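Local coordinates for Ras GTPase-activating-like protein (Schizosaccharomyces pombe, PDB 1P2X), which binds actin filaments through its calponin-homology domain, the part crystallised here, and is required to construct the contractile F-actin ring at the division site, at residues R12-E15 against A16-I20; L28-T31 against S32-E35; K104-Y107 against C108-L112; S140-V143 against R144-R147. All blocks are in the same frame, centred on the assembly; numbering follows the deposited sequence.

Contact 1. Residues R12-E15 against A16-I20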
loop_
_atom_site.group_PDB
_atom_site.type_symbol
_atom_site.label_atom_id
_atom_site.label_comp_id
_atom_site.label_asym_id
_atom_site.label_seq_id
_atom_site.Cartn_x
_atom_site.Cartn_y
_atom_site.Cartn_z
ATOM N N ARG A 12 3.047 5.443 -7.848
ATOM C CA ARG A 12 2.653 4.100 -7.471
ATOM C C ARG A 12 1.882 4.136 -6.156
ATOM O O ARG A 12 0.847 3.476 -6.017
ATOM C CB ARG A 12 3.878 3.188 -7.355
ATOM C CG ARG A 12 4.794 3.189 -8.608
ATOM C CD ARG A 12 4.172 2.483 -9.825
ATOM N NE ARG A 12 3.271 3.324 -10.618
ATOM C CZ ARG A 12 3.667 4.231 -11.504
ATOM N NH1 ARG A 12 4.959 4.436 -11.727
ATOM N NH2 ARG A 12 2.770 4.918 -12.199
ATOM N N VAL A 13 2.381 4.906 -5.192
ATOM C CA VAL A 13 1.723 5.042 -3.894
ATOM C C VAL A 13 0.347 5.704 -4.065
ATOM O O VAL A 13 -0.636 5.293 -3.443
ATOM C CB VAL A 13 2.580 5.887 -2.904
ATOM C CG1 VAL A 13 1.881 5.988 -1.550
ATOM C CG2 VAL A 13 3.953 5.278 -2.734
ATOM N N ASP A 14 0.284 6.720 -4.921
ATOM C CA ASP A 14 -0.965 7.437 -5.188
ATOM C C ASP A 14 -2.023 6.502 -5.794
ATOM O O ASP A 14 -3.198 6.549 -5.425
ATOM C CB ASP A 14 -0.699 8.607 -6.146
ATOM C CG ASP A 14 -1.844 9.582 -6.204
ATOM O OD1 ASP A 14 -2.478 9.724 -7.280
ATOM O OD2 ASP A 14 -2.136 10.239 -5.177
ATOM N N GLU A 15 -1.595 5.665 -6.731
ATOM C CA GLU A 15 -2.483 4.711 -7.395
ATOM C C GLU A 15 -3.067 3.679 -6.416
ATOM O O GLU A 15 -4.253 3.364 -6.472
ATOM C CB GLU A 15 -1.731 4.004 -8.537
ATOM C CG GLU A 15 -1.365 4.924 -9.699
ATOM C CD GLU A 15 -0.245 4.374 -10.560
ATOM O OE1 GLU A 15 0.213 3.240 -10.292
ATOM O OE2 GLU A 15 0.185 5.072 -11.505
ATOM N N ALA A 16 -2.226 3.163 -5.527
ATOM C CA ALA A 16 -2.664 2.200 -4.524
ATOM C C ALA A 16 -3.612 2.892 -3.534
ATOM O O ALA A 16 -4.595 2.296 -3.094
ATOM C CB ALA A 16 -1.453 1.621 -3.777
ATOM N N LYS A 17 -3.311 4.140 -3.181
ATOM C CA LYS A 17 -4.156 4.881 -2.255
ATOM C C LYS A 17 -5.537 5.022 -2.876
ATOM O O LYS A 17 -6.531 4.586 -2.298
ATOM C CB LYS A 17 -3.589 6.276 -1.956
ATOM C CG LYS A 17 -4.327 7.016 -0.846
ATOM C CD LYS A 17 -3.897 8.482 -0.698
ATOM C CE LYS A 17 -4.353 9.307 -1.896
ATOM N NZ LYS A 17 -4.113 10.755 -1.729
ATOM N N LYS A 18 -5.592 5.624 -4.059
ATOM C CA LYS A 18 -6.863 5.825 -4.754
ATOM C C LYS A 18 -7.700 4.550 -4.846
ATOM O O LYS A 18 -8.900 4.586 -4.606
ATOM C CB LYS A 18 -6.625 6.353 -6.172
ATOM C CG LYS A 18 -6.005 7.747 -6.271
ATOM C CD LYS A 18 -5.698 8.033 -7.740
ATOM C CE LYS A 18 -4.883 6.870 -8.355
ATOM N NZ LYS A 18 -4.906 6.773 -9.854
ATOM N N TRP A 19 -7.063 3.439 -5.211
ATOM C CA TRP A 19 -7.748 2.158 -5.339
ATOM C C TRP A 19 -8.412 1.780 -4.023
ATOM O O TRP A 19 -9.566 1.364 -3.996
ATOM C CB TRP A 19 -6.766 1.054 -5.750
ATOM C CG TRP A 19 -7.445 -0.264 -5.903
ATOM C CD1 TRP A 19 -8.301 -0.631 -6.902
ATOM C CD2 TRP A 19 -7.412 -1.359 -4.980
ATOM N NE1 TRP A 19 -8.803 -1.881 -6.658
ATOM C CE2 TRP A 19 -8.272 -2.359 -5.487
ATOM C CE3 TRP A 19 -6.736 -1.599 -3.773
ATOM C CZ2 TRP A 19 -8.480 -3.580 -4.831
ATOM C CZ3 TRP A 19 -6.942 -2.816 -3.122
ATOM C CH2 TRP A 19 -7.809 -3.791 -3.658
ATOM N N ILE A 20 -7.675 1.928 -2.929
ATOM C CA ILE A 20 -8.211 1.620 -1.617
ATOM C C ILE A 20 -9.320 2.604 -1.276
ATOM O O ILE A 20 -10.319 2.221 -0.686
ATOM C CB ILE A 20 -7.109 1.667 -0.539
ATOM C CG1 ILE A 20 -6.084 0.556 -0.798
ATOM C CG2 ILE A 20 -7.719 1.523 0.855
ATOM C CD1 ILE A 20 -4.938 0.520 0.197
#
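D14 and E15 meet the side chains of K17 and K18 one helical turn on. K18 starts with CG beside its own backbone N and anti to the carbonyl carbon (chi1 -65°), then bends at chi3, which folds K18 CE back to 3.4 Å from E15 CA and lays K18 CD 3.7 Å from D14 OD1. Its chain thus runs along the backbone of the preceding turn, and NZ goes on to hydrogen-bond I126 O. K17 takes the other course. Its CG is anti to the backbone N (chi1 -172°) and the chain bends at chi3 (69°), so that K17 NZ lies 4.0 Å from D14 OD2, too far for a salt bridge. Instead, T31 OG1 bonds D14 OD2, and G29 O takes K17 NZ. This is the middle of helix 2-23 of the calponin-homology domain, where V13, A16 and I20 turn towards the helices that cover it. On the same helix R12 grips E15 side-on, with both oxygens near the guanidinium plane. R12 NE reaches E15 OE1 at 3.1 Å from above the carboxylate plane, while R12 NH2 meets E15 OE2 on its syn side at 2.7 Å in a salt bridge. S128 N adds a further bond to OE2, fixing the rotation of the buried carboxylate. Behind these groups runs the regular backbone bonding, with K18 N 2.9 Å from D14 O.

Contact 2. Residues L28-T31 against S32-E35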
loop_
_atom_site.group_PDB
_atom_site.type_symbol
_atom_site.label_atom_id
_atom_site.label_comp_id
_atom_site.label_asym_id
_atom_site.label_seq_id
_atom_site.Cartn_x
_atom_site.Cartn_y
_atom_site.Cartn_z
ATOM N N LEU A 28 -8.361 8.996 2.268
ATOM C CA LEU A 28 -7.285 8.476 3.101
ATOM C C LEU A 28 -6.081 9.413 3.275
ATOM O O LEU A 28 -4.961 8.962 3.511
ATOM C CB LEU A 28 -6.831 7.107 2.564
ATOM C CG LEU A 28 -7.911 6.018 2.568
ATOM C CD1 LEU A 28 -7.389 4.741 1.931
ATOM C CD2 LEU A 28 -8.362 5.745 3.995
ATOM N N GLY A 29 -6.322 10.717 3.165
ATOM C CA GLY A 29 -5.277 11.704 3.382
ATOM C C GLY A 29 -4.219 11.813 2.297
ATOM O O GLY A 29 -4.318 11.161 1.261
ATOM N N PRO A 30 -3.189 12.639 2.527
ATOM C CA PRO A 30 -2.085 12.860 1.582
ATOM C C PRO A 30 -1.343 11.586 1.170
ATOM O O PRO A 30 -1.180 10.659 1.962
ATOM C CB PRO A 30 -1.158 13.822 2.341
ATOM C CG PRO A 30 -2.102 14.590 3.255
ATOM C CD PRO A 30 -3.052 13.497 3.724
ATOM N N THR A 31 -0.893 11.560 -0.081
ATOM C CA THR A 31 -0.140 10.439 -0.615
ATOM C C THR A 31 1.232 10.343 0.057
ATOM O O THR A 31 1.705 9.249 0.358
ATOM C CB THR A 31 0.037 10.596 -2.144
ATOM O OG1 THR A 31 -1.222 10.363 -2.793
ATOM C CG2 THR A 31 1.064 9.598 -2.695
ATOM N N SER A 32 1.852 11.493 0.316
ATOM C CA SER A 32 3.188 11.530 0.916
ATOM C C SER A 32 3.265 10.906 2.308
ATOM O O SER A 32 4.339 10.528 2.753
ATOM C CB SER A 32 3.723 12.976 0.968
ATOM O OG SER A 32 2.883 13.826 1.737
ATOM N N THR A 33 2.130 10.797 2.989
ATOM C CA THR A 33 2.110 10.186 4.313
ATOM C C THR A 33 1.253 8.929 4.347
ATOM O O THR A 33 0.996 8.379 5.416
ATOM C CB THR A 33 1.590 11.179 5.359
ATOM O OG1 THR A 33 0.327 11.700 4.926
ATOM C CG2 THR A 33 2.547 12.356 5.498
ATOM N N PHE A 34 0.822 8.468 3.171
ATOM C CA PHE A 34 -0.045 7.295 3.086
ATOM C C PHE A 34 0.622 5.991 3.528
ATOM O O PHE A 34 0.016 5.216 4.251
ATOM C CB PHE A 34 -0.627 7.139 1.669
ATOM C CG PHE A 34 -1.595 5.986 1.533
ATOM C CD1 PHE A 34 -2.812 6.002 2.207
ATOM C CD2 PHE A 34 -1.281 4.882 0.746
ATOM C CE1 PHE A 34 -3.711 4.928 2.098
ATOM C CE2 PHE A 34 -2.170 3.808 0.627
ATOM C CZ PHE A 34 -3.388 3.829 1.308
ATOM N N GLU A 35 1.855 5.731 3.102
ATOM C CA GLU A 35 2.514 4.497 3.523
ATOM C C GLU A 35 2.587 4.390 5.031
ATOM O O GLU A 35 2.310 3.335 5.600
ATOM C CB GLU A 35 3.932 4.401 2.982
ATOM C CG GLU A 35 4.008 4.363 1.488
ATOM C CD GLU A 35 5.350 4.842 1.014
ATOM O OE1 GLU A 35 6.279 4.006 0.935
ATOM O OE2 GLU A 35 5.469 6.061 0.746
HETATM O O HOH W 1 3.746 7.526 1.585
#
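L28 and F34 meet across the turn that carries the calponin-homology domain from the loop after helix 2-23 into the short helix 34-37. L28 CD1 lies 3.7 Å from F34 CE1, approaching the ring obliquely, with L28 CB almost as near the same carbon. F34 has CG anti to its backbone N (chi1 -177°), which swings the ring back over the loop and onto K17 and I20 of helix 2-23. With an alanine here, L28 would probably lose its apolar partner and a gap would open towards helix 2-23. The turn itself is held by two backbone carbonyls. T31 O accepts F34 N at 3.1 Å, the N-H coming from well above the carbonyl plane and not onto a lone pair. T31 O takes a second bond from a water 2.9 Å away, which accepts E35 N at 3.0 Å and so bridges the two along the turn. P30 O is served more loosely: T33 N reaches it in a weak bond of 3.5 Å, and the T33 hydroxyl stands beside it in a contact that is weak and not settled. In the loop, G29 O accepts K17 NZ, while L28 N and G29 N bond E21 OE2 and D27 OD1. Two further polar side chains find partners outside the turn: T31 OG1 is hydrogen-bonded to D14 OD2 of helix 2-23, and E35 has Y9 OH at OE1 and a salt bridge from R145 at OE2. The P30 ring rests against the T33 hydroxyl, P30 CB 3.7 Å from T33 OG1.

Contact 3. Residues K104-Y107 against C108-L112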
loop_
_atom_site.group_PDB
_atom_site.type_symbol
_atom_site.label_atom_id
_atom_site.label_comp_id
_atom_site.label_asym_id
_atom_site.label_seq_id
_atom_site.Cartn_x
_atom_site.Cartn_y
_atom_site.Cartn_z
ATOM N N LYS A 104 7.135 -2.482 -0.451
ATOM C CA LYS A 104 6.675 -3.839 -0.725
ATOM C C LYS A 104 5.201 -3.951 -0.376
ATOM O O LYS A 104 4.482 -4.789 -0.923
ATOM C CB LYS A 104 7.482 -4.864 0.073
ATOM C CG LYS A 104 7.158 -6.305 -0.274
ATOM C CD LYS A 104 8.137 -7.277 0.375
ATOM C CE LYS A 104 9.571 -6.961 -0.023
ATOM N NZ LYS A 104 10.534 -7.928 0.586
ATOM N N VAL A 105 4.749 -3.105 0.544
ATOM C CA VAL A 105 3.340 -3.084 0.914
ATOM C C VAL A 105 2.559 -2.505 -0.260
ATOM O O VAL A 105 1.561 -3.078 -0.699
ATOM C CB VAL A 105 3.105 -2.228 2.180
ATOM C CG1 VAL A 105 1.621 -2.029 2.419
ATOM C CG2 VAL A 105 3.745 -2.906 3.389
ATOM N N ILE A 106 3.033 -1.372 -0.769
ATOM C CA ILE A 106 2.410 -0.714 -1.909
ATOM C C ILE A 106 2.380 -1.678 -3.094
ATOM O O ILE A 106 1.410 -1.731 -3.843
ATOM C CB ILE A 106 3.195 0.563 -2.294
ATOM C CG1 ILE A 106 3.221 1.541 -1.111
ATOM C CG2 ILE A 106 2.580 1.221 -3.511
ATOM C CD1 ILE A 106 1.842 1.830 -0.515
ATOM N N TYR A 107 3.466 -2.432 -3.252
ATOM C CA TYR A 107 3.593 -3.428 -4.316
ATOM C C TYR A 107 2.539 -4.514 -4.115
ATOM O O TYR A 107 1.844 -4.904 -5.047
ATOM C CB TYR A 107 4.995 -4.043 -4.274
ATOM C CG TYR A 107 5.247 -5.136 -5.295
ATOM C CD1 TYR A 107 5.162 -4.883 -6.664
ATOM C CD2 TYR A 107 5.587 -6.421 -4.885
ATOM C CE1 TYR A 107 5.407 -5.894 -7.596
ATOM C CE2 TYR A 107 5.829 -7.433 -5.801
ATOM C CZ TYR A 107 5.737 -7.167 -7.148
ATOM O OH TYR A 107 5.951 -8.182 -8.044
ATOM N N CYS A 108 2.419 -4.990 -2.884
ATOM C CA CYS A 108 1.445 -6.016 -2.578
ATOM C C CYS A 108 0.040 -5.517 -2.912
ATOM O O CYS A 108 -0.771 -6.254 -3.494
ATOM C CB CYS A 108 1.542 -6.417 -1.102
ATOM S SG CYS A 108 0.277 -7.599 -0.577
ATOM N N ILE A 109 -0.244 -4.260 -2.579
ATOM C CA ILE A 109 -1.563 -3.687 -2.850
ATOM C C ILE A 109 -1.892 -3.630 -4.348
ATOM O O ILE A 109 -3.037 -3.853 -4.746
ATOM C CB ILE A 109 -1.681 -2.280 -2.241
ATOM C CG1 ILE A 109 -1.713 -2.387 -0.708
ATOM C CG2 ILE A 109 -2.920 -1.569 -2.781
ATOM C CD1 ILE A 109 -1.712 -1.067 0.007
ATOM N N HIS A 110 -0.892 -3.323 -5.172
ATOM C CA HIS A 110 -1.098 -3.264 -6.615
ATOM C C HIS A 110 -1.428 -4.672 -7.146
ATOM O O HIS A 110 -2.376 -4.852 -7.911
ATOM C CB HIS A 110 0.154 -2.730 -7.332
ATOM C CG HIS A 110 0.265 -1.233 -7.356
ATOM N ND1 HIS A 110 0.336 -0.517 -8.532
ATOM C CD2 HIS A 110 0.376 -0.326 -6.355
ATOM C CE1 HIS A 110 0.486 0.767 -8.257
ATOM N NE2 HIS A 110 0.521 0.911 -6.943
ATOM N N ALA A 111 -0.642 -5.662 -6.727
ATOM C CA ALA A 111 -0.829 -7.038 -7.180
ATOM C C ALA A 111 -2.213 -7.543 -6.764
ATOM O O ALA A 111 -2.918 -8.171 -7.557
ATOM C CB ALA A 111 0.264 -7.934 -6.605
ATOM N N LEU A 112 -2.602 -7.260 -5.521
ATOM C CA LEU A 112 -3.921 -7.648 -5.043
ATOM C C LEU A 112 -5.007 -7.001 -5.912
ATOM O O LEU A 112 -5.955 -7.668 -6.323
ATOM C CB LEU A 112 -4.117 -7.224 -3.589
ATOM C CG LEU A 112 -5.473 -7.583 -2.965
ATOM C CD1 LEU A 112 -5.576 -9.105 -2.847
ATOM C CD2 LEU A 112 -5.636 -6.920 -1.590
#
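I106 and H110, one turn apart, lie side by side and point the same way. The carbonyl oxygen of I106 meets the imidazole at its edge, near the ring plane, 3.1 Å from H110 CD2, and the same oxygen accepts H110 N at 3.1 Å. Two parts of H110 therefore close on one carbonyl. The ring reaches it because CG turns beside the backbone N (chi1 -83°), away from the carbonyl carbon, so that the imidazole folds back along the helix. I106 CG2 lies 3.9 Å from H110 CD2 and adds an apolar contact. Farther round the helix, V105 CG1 and I109 CD1 stand 4.2 Å apart, and I109 CG1 lies 3.3 Å from V105 O, whose backbone bond comes from I109 N. Helix 102-117 is a central element of the calponin-homology fold, covered on several sides: C108 and L112 pack on F76 and I80 of helix 76-82, while I109 packs on A16 and I20 of helix 2-23. The ring of H110 is held by helix 2-23 as well. Its NE2 bonds R12 O, tying an imidazole N-H to a main-chain carbonyl across the helix interface, E15 lies beside the ring, and F156 meets it edge-to-face. With one partner on its own helix, others on helix 2-23 and an aromatic from near the chain end, the imidazole is probably restrained from flipping or turning. The Y107 side chain projects to P154, and A111 N bonds Y107 O in a nearly straight approach (169° at the hydrogen).

Contact 4. Residues S140-V143 against R144-R147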
loop_
_atom_site.group_PDB
_atom_site.type_symbol
_atom_site.label_atom_id
_atom_site.label_comp_id
_atom_site.label_asym_id
_atom_site.label_seq_id
_atom_site.Cartn_x
_atom_site.Cartn_y
_atom_site.Cartn_z
ATOM N N SER A 140 11.532 15.454 -2.918
ATOM C CA SER A 140 12.857 15.464 -2.271
ATOM C C SER A 140 12.876 14.568 -1.049
ATOM O O SER A 140 13.884 13.940 -0.745
ATOM C CB SER A 140 13.238 16.877 -1.812
ATOM O OG SER A 140 13.159 17.810 -2.863
ATOM N N ILE A 141 11.762 14.535 -0.328
ATOM C CA ILE A 141 11.679 13.678 0.852
ATOM C C ILE A 141 11.876 12.232 0.432
ATOM O O ILE A 141 12.585 11.479 1.102
ATOM C CB ILE A 141 10.320 13.835 1.571
ATOM C CG1 ILE A 141 10.255 15.202 2.263
ATOM C CG2 ILE A 141 10.117 12.720 2.586
ATOM C CD1 ILE A 141 11.329 15.403 3.320
ATOM N N ILE A 142 11.246 11.840 -0.677
ATOM C CA ILE A 142 11.378 10.466 -1.177
ATOM C C ILE A 142 12.814 10.230 -1.655
ATOM O O ILE A 142 13.399 9.182 -1.394
ATOM C CB ILE A 142 10.377 10.175 -2.325
ATOM C CG1 ILE A 142 8.941 10.413 -1.847
ATOM C CG2 ILE A 142 10.525 8.735 -2.809
ATOM C CD1 ILE A 142 8.500 9.510 -0.702
ATOM N N VAL A 143 13.380 11.208 -2.354
ATOM C CA VAL A 143 14.766 11.094 -2.782
ATOM C C VAL A 143 15.660 10.807 -1.565
ATOM O O VAL A 143 16.482 9.883 -1.593
ATOM C CB VAL A 143 15.252 12.372 -3.474
ATOM C CG1 VAL A 143 16.748 12.282 -3.752
ATOM C CG2 VAL A 143 14.495 12.568 -4.788
ATOM N N ARG A 144 15.489 11.594 -0.501
ATOM C CA ARG A 144 16.258 11.426 0.734
ATOM C C ARG A 144 16.009 10.048 1.349
ATOM O O ARG A 144 16.937 9.362 1.779
ATOM C CB ARG A 144 15.880 12.529 1.737
ATOM C CG ARG A 144 16.504 12.394 3.134
ATOM C CD ARG A 144 16.268 13.635 4.009
ATOM N NE ARG A 144 16.697 13.408 5.389
ATOM C CZ ARG A 144 15.923 12.904 6.344
ATOM N NH1 ARG A 144 14.661 12.583 6.092
ATOM N NH2 ARG A 144 16.417 12.703 7.556
ATOM N N ARG A 145 14.749 9.631 1.382
ATOM C CA ARG A 145 14.434 8.319 1.932
ATOM C C ARG A 145 15.156 7.194 1.176
ATOM O O ARG A 145 15.734 6.289 1.787
ATOM C CB ARG A 145 12.922 8.070 1.905
ATOM C CG ARG A 145 12.440 7.157 3.014
ATOM C CD ARG A 145 11.367 6.184 2.535
ATOM N NE ARG A 145 10.090 6.843 2.296
ATOM C CZ ARG A 145 9.014 6.231 1.819
ATOM N NH1 ARG A 145 9.060 4.940 1.523
ATOM N NH2 ARG A 145 7.894 6.913 1.631
ATOM N N LEU A 146 15.129 7.252 -0.150
ATOM C CA LEU A 146 15.742 6.200 -0.956
ATOM C C LEU A 146 17.265 6.198 -0.840
ATOM O O LEU A 146 17.890 5.139 -0.919
ATOM C CB LEU A 146 15.296 6.317 -2.424
ATOM C CG LEU A 146 13.778 6.172 -2.646
ATOM C CD1 LEU A 146 13.441 6.260 -4.123
ATOM C CD2 LEU A 146 13.297 4.853 -2.074
ATOM N N ARG A 147 17.865 7.368 -0.637
ATOM C CA ARG A 147 19.315 7.437 -0.452
ATOM C C ARG A 147 19.746 6.690 0.804
ATOM O O ARG A 147 20.695 5.908 0.777
ATOM C CB ARG A 147 19.796 8.889 -0.344
ATOM C CG ARG A 147 19.805 9.642 -1.654
ATOM C CD ARG A 147 20.673 10.889 -1.575
ATOM N NE ARG A 147 20.557 11.706 -2.781
ATOM C CZ ARG A 147 21.165 12.870 -2.950
ATOM N NH1 ARG A 147 21.934 13.355 -1.983
ATOM N NH2 ARG A 147 20.989 13.547 -4.075
HETATM O O HOH W 2 13.355 11.721 3.863
#
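With CG1 beside its backbone N (chi1 -58°) and the chain turned again at chi2 (-62°), I142 sends its two branches to different partners one turn along the helix. I142 CD1 comes to 3.5 Å from R145 NH2, meeting the guanidinium obliquely, and I142 CG2 lies 4.0 Å from L146 CD1. All three side chains run the same way, side by side. R145 is bent at both chi2 and chi3, which carries its guanidinium past I142 CD1 to a salt bridge between NH2 and E35 OE2. One side of helix 136-147 packs on helix 2-23 of the calponin-homology fold, with I142 on L10, V143 on E2, R145 on Y9 and L146 on Q5, whereas S140, I141 and R144 are exposed. A glycine in place of I142 would probably leave L146 without its apolar neighbour and set the R145 guanidinium freer to turn away from E35. V143 meets R147 in a similar way, V143 CG1 lying 4.0 Å from R147 NE. Beyond this stretch, E2 takes that nitrogen in a salt bridge, tying this end of the helix to the start of helix 2-23. R144 behaves differently. Its chain is extended from CG to NE and reaches back outside the helix, where a water donates to I141 O at 2.9 Å and accepts from R144 NH1 at 2.7 Å. I141 O also accepts R145 N at 2.9 Å, so this carbonyl has both a backbone and a solvent partner. Several of these side chains also touch a neighbouring molecule in the crystal.

Contacts 1 and 3 are buried in the core, on the two long helices 2-23 and 102-117, and they touch each other. Contact 2 is partly buried, and contact 4 lies on the surface, its centre about 18 Å from the centre of the chain. Contacts 1, 3 and 4 are each one helix stretch, whereas contact 2 is a turn into a helix, held by fewer regular bonds and by a water. Polar groups in contacts 1 and 3 pair with protein partners; in contact 4 two arginines pair with distant acids and R144 with a water. Contact 2 meets contact 1 through hydrogen bonds at T31 and G29 and I20–L28 packing, contact 3 by packing and contact 4 through the E35–R145 salt bridge.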